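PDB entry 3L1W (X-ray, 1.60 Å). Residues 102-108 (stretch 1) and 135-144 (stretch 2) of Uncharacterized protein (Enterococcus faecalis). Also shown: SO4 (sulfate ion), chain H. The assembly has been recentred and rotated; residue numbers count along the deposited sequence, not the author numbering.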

# COMPACT_ATOMS: atom_id res chain seq x y z
N ILE A 102 2.25 32.38 -21.48
CA ILE A 102 1.90 31.14 -22.17
C ILE A 102 2.88 30.86 -23.30
O ILE A 102 3.20 31.75 -24.08
CB ILE A 102 0.48 31.25 -22.77
CG1 ILE A 102 -0.54 31.54 -21.67
CG2 ILE A 102 0.12 29.97 -23.49
CD1 ILE A 102 -1.92 31.86 -22.19
N HIS A 103 3.37 29.62 -23.38
CA HIS A 103 4.23 29.26 -24.50
C HIS A 103 3.44 29.40 -25.80
O HIS A 103 2.25 29.10 -25.83
CB HIS A 103 4.76 27.84 -24.38
CG HIS A 103 5.76 27.50 -25.43
ND1 HIS A 103 7.12 27.58 -25.22
CD2 HIS A 103 5.61 27.12 -26.72
CE1 HIS A 103 7.76 27.26 -26.33
NE2 HIS A 103 6.87 26.98 -27.25
N PRO A 104 4.09 29.87 -26.87
CA PRO A 104 3.41 29.97 -28.17
C PRO A 104 2.63 28.71 -28.57
O PRO A 104 1.58 28.84 -29.20
CB PRO A 104 4.57 30.20 -29.14
CG PRO A 104 5.55 31.01 -28.33
CD PRO A 104 5.46 30.43 -26.93
N GLU A 105 3.13 27.52 -28.21
CA GLU A 105 2.51 26.28 -28.63
C GLU A 105 1.44 25.80 -27.65
O GLU A 105 0.69 24.87 -27.96
CB GLU A 105 3.56 25.17 -28.75
CG GLU A 105 4.76 25.52 -29.61
CD GLU A 105 4.73 24.82 -30.95
OE1 GLU A 105 3.70 24.90 -31.64
OE2 GLU A 105 5.75 24.18 -31.31
N ALA A 106 1.38 26.41 -26.47
CA ALA A 106 0.57 25.86 -25.38
C ALA A 106 -0.80 26.51 -25.31
O ALA A 106 -1.01 27.60 -25.83
CB ALA A 106 1.30 26.01 -24.04
N GLY A 107 -1.73 25.83 -24.64
CA GLY A 107 -3.10 26.31 -24.54
C GLY A 107 -3.40 27.11 -23.28
O GLY A 107 -4.49 27.66 -23.13
N CYS A 108 -2.44 27.17 -22.37
CA CYS A 108 -2.66 27.85 -21.10
C CYS A 108 -1.33 28.03 -20.37
O CYS A 108 -0.35 27.37 -20.71
CB CYS A 108 -3.62 27.04 -20.22
SG CYS A 108 -2.95 25.44 -19.68
S SO4 H . -0.63 15.79 -31.16
O1 SO4 H . -1.90 15.87 -30.43
O2 SO4 H . 0.46 15.52 -30.23
O3 SO4 H . -0.70 14.72 -32.14
O4 SO4 H . -0.38 17.05 -31.85
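Stretch 2 135-144: HISAHARLAG

The packing of residues 135-144 on residues 102-108 is a small van der Waals contact between the start of a helix and a turn-containing loop, with no direct hydrogen bond between the two stretches. It illustrates how a helix can settle against irregular chain when small residues let the backbones come close.

Stretch 1 has neither helix nor strand, but a type I beta turn from His103 to Ala106, closed by the bond from Ala106 N to His103 O (2.9 Å), gives it a defined shape. Stretch 2 begins as loop and becomes helical at Ala138, the helix running on beyond Gly144. Ser137 occupies the N-cap: its OG accepts from Ala140 N at 3.0 Å, satisfying an amide that has no preceding helical turn to supply a carbonyl. A sulfate ion, probably from the crystallisation liquor, serves another such amide, with Ala138 N donating to SO4 O2 at 2.7 Å.

The two chains run in opposite senses. His103 has Gly144 as its nearest neighbour by CA position (CA to CA 7.6 Å), Gly107 lies nearest Ile136 (CA to CA 6.3 Å), and between them Glu105 and Ala140 make the tightest of these approaches, 5.1 Å from CA to CA. Such proximity suits the short side chain of Ala140, whose CB lies 3.7 Å from Glu105 O and 4.2 Å from Ala106 CA.

One helical turn further along the contact, Ala143 points toward stretch 1 and places its methyl over a face of the His103 imidazole. The Ala143 CB is 3.6 Å from the centroid of the His103 ring and 25° off the ring normal, a CH-pi arrangement; the closest atom pair is Ala143 CB and His103 NE2, at 3.4 Å.

Before the helix, Ile136 packs against Glu105, Ala106 and Gly107, sharing the first two with Ala140. Ile136 CG2 approaches Glu105 O at 3.7 Å, and Ile136 CD1 lies 4.0 Å from Gly107 N. The absence of a side chain at Gly107 matters here, because a CB in ideal geometry would point toward stretch 2 and lie a tight 3.3 Å from Ile136 CD1.

Glu105 OE2 lies 3.8 Å from His139 CB, while the end of the His139 side chain leads away from stretch 1. A single water adds a polar link between the stretches, donating to His139 O at 2.8 Å and, weakly, to Glu105 OE2 at 3.3 Å. In all, the contact buries 310 Å², counting both sides.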

# COMPACT_ATOMS: atom_id res chain seq x y z
N HIS A 135 -1.55 19.38 -22.16
CA HIS A 135 -2.24 18.27 -22.80
C HIS A 135 -2.50 18.52 -24.29
O HIS A 135 -2.81 17.61 -25.04
CB HIS A 135 -3.57 17.97 -22.10
CG HIS A 135 -4.50 19.14 -22.03
ND1 HIS A 135 -5.32 19.50 -23.08
CD2 HIS A 135 -4.75 20.03 -21.04
CE1 HIS A 135 -6.03 20.57 -22.74
NE2 HIS A 135 -5.70 20.90 -21.51
N ILE A 136 -2.35 19.77 -24.71
CA ILE A 136 -2.80 20.17 -26.04
C ILE A 136 -2.12 19.42 -27.20
O ILE A 136 -2.79 19.02 -28.15
CB ILE A 136 -2.68 21.70 -26.21
CG1 ILE A 136 -3.57 22.21 -27.34
CG2 ILE A 136 -1.24 22.11 -26.45
CD1 ILE A 136 -3.42 23.69 -27.57
N SER A 137 -0.81 19.22 -27.12
CA SER A 137 -0.09 18.60 -28.22
C SER A 137 1.29 18.10 -27.81
O SER A 137 1.85 18.55 -26.81
CB SER A 137 0.08 19.60 -29.37
OG SER A 137 1.08 20.56 -29.06
N ALA A 138 1.83 17.17 -28.58
CA ALA A 138 3.18 16.69 -28.35
C ALA A 138 4.21 17.81 -28.50
O ALA A 138 5.21 17.85 -27.79
CB ALA A 138 3.51 15.53 -29.28
N HIS A 139 3.97 18.73 -29.43
CA HIS A 139 4.88 19.85 -29.62
C HIS A 139 4.91 20.74 -28.38
O HIS A 139 5.97 21.20 -27.97
CB HIS A 139 4.53 20.66 -30.87
CG HIS A 139 4.91 19.99 -32.15
ND1 HIS A 139 4.23 20.19 -33.33
CD2 HIS A 139 5.91 19.12 -32.43
CE1 HIS A 139 4.80 19.47 -34.29
NE2 HIS A 139 5.82 18.81 -33.77
N ALA A 140 3.74 20.99 -27.79
CA ALA A 140 3.66 21.78 -26.57
C ALA A 140 4.38 21.11 -25.41
O ALA A 140 5.00 21.78 -24.58
CB ALA A 140 2.20 22.03 -26.19
N ARG A 141 4.30 19.79 -25.34
CA ARG A 141 4.98 19.07 -24.28
C ARG A 141 6.49 19.15 -24.43
O ARG A 141 7.21 19.40 -23.46
CB ARG A 141 4.50 17.62 -24.23
CG ARG A 141 3.05 17.51 -23.80
CD ARG A 141 2.58 16.07 -23.67
NE ARG A 141 2.12 15.46 -24.91
CZ ARG A 141 0.90 15.62 -25.42
NH1 ARG A 141 0.03 16.43 -24.84
NH2 ARG A 141 0.57 14.97 -26.53
N LEU A 142 6.97 18.93 -25.64
CA LEU A 142 8.40 19.03 -25.90
C LEU A 142 8.87 20.43 -25.55
O LEU A 142 9.92 20.60 -24.94
CB LEU A 142 8.69 18.74 -27.37
CG LEU A 142 10.16 18.67 -27.79
CD1 LEU A 142 10.86 17.49 -27.14
CD2 LEU A 142 10.26 18.57 -29.30
N ALA A 143 8.10 21.43 -25.94
CA ALA A 143 8.48 22.82 -25.71
C ALA A 143 8.53 23.15 -24.23
O ALA A 143 9.44 23.84 -23.76
CB ALA A 143 7.54 23.78 -26.45
N GLY A 144 7.54 22.67 -23.47
CA GLY A 144 7.51 22.91 -22.04
C GLY A 144 8.67 22.27 -21.31
O GLY A 144 9.27 22.87 -20.42
O HOH W 1 7.84 22.09 -29.79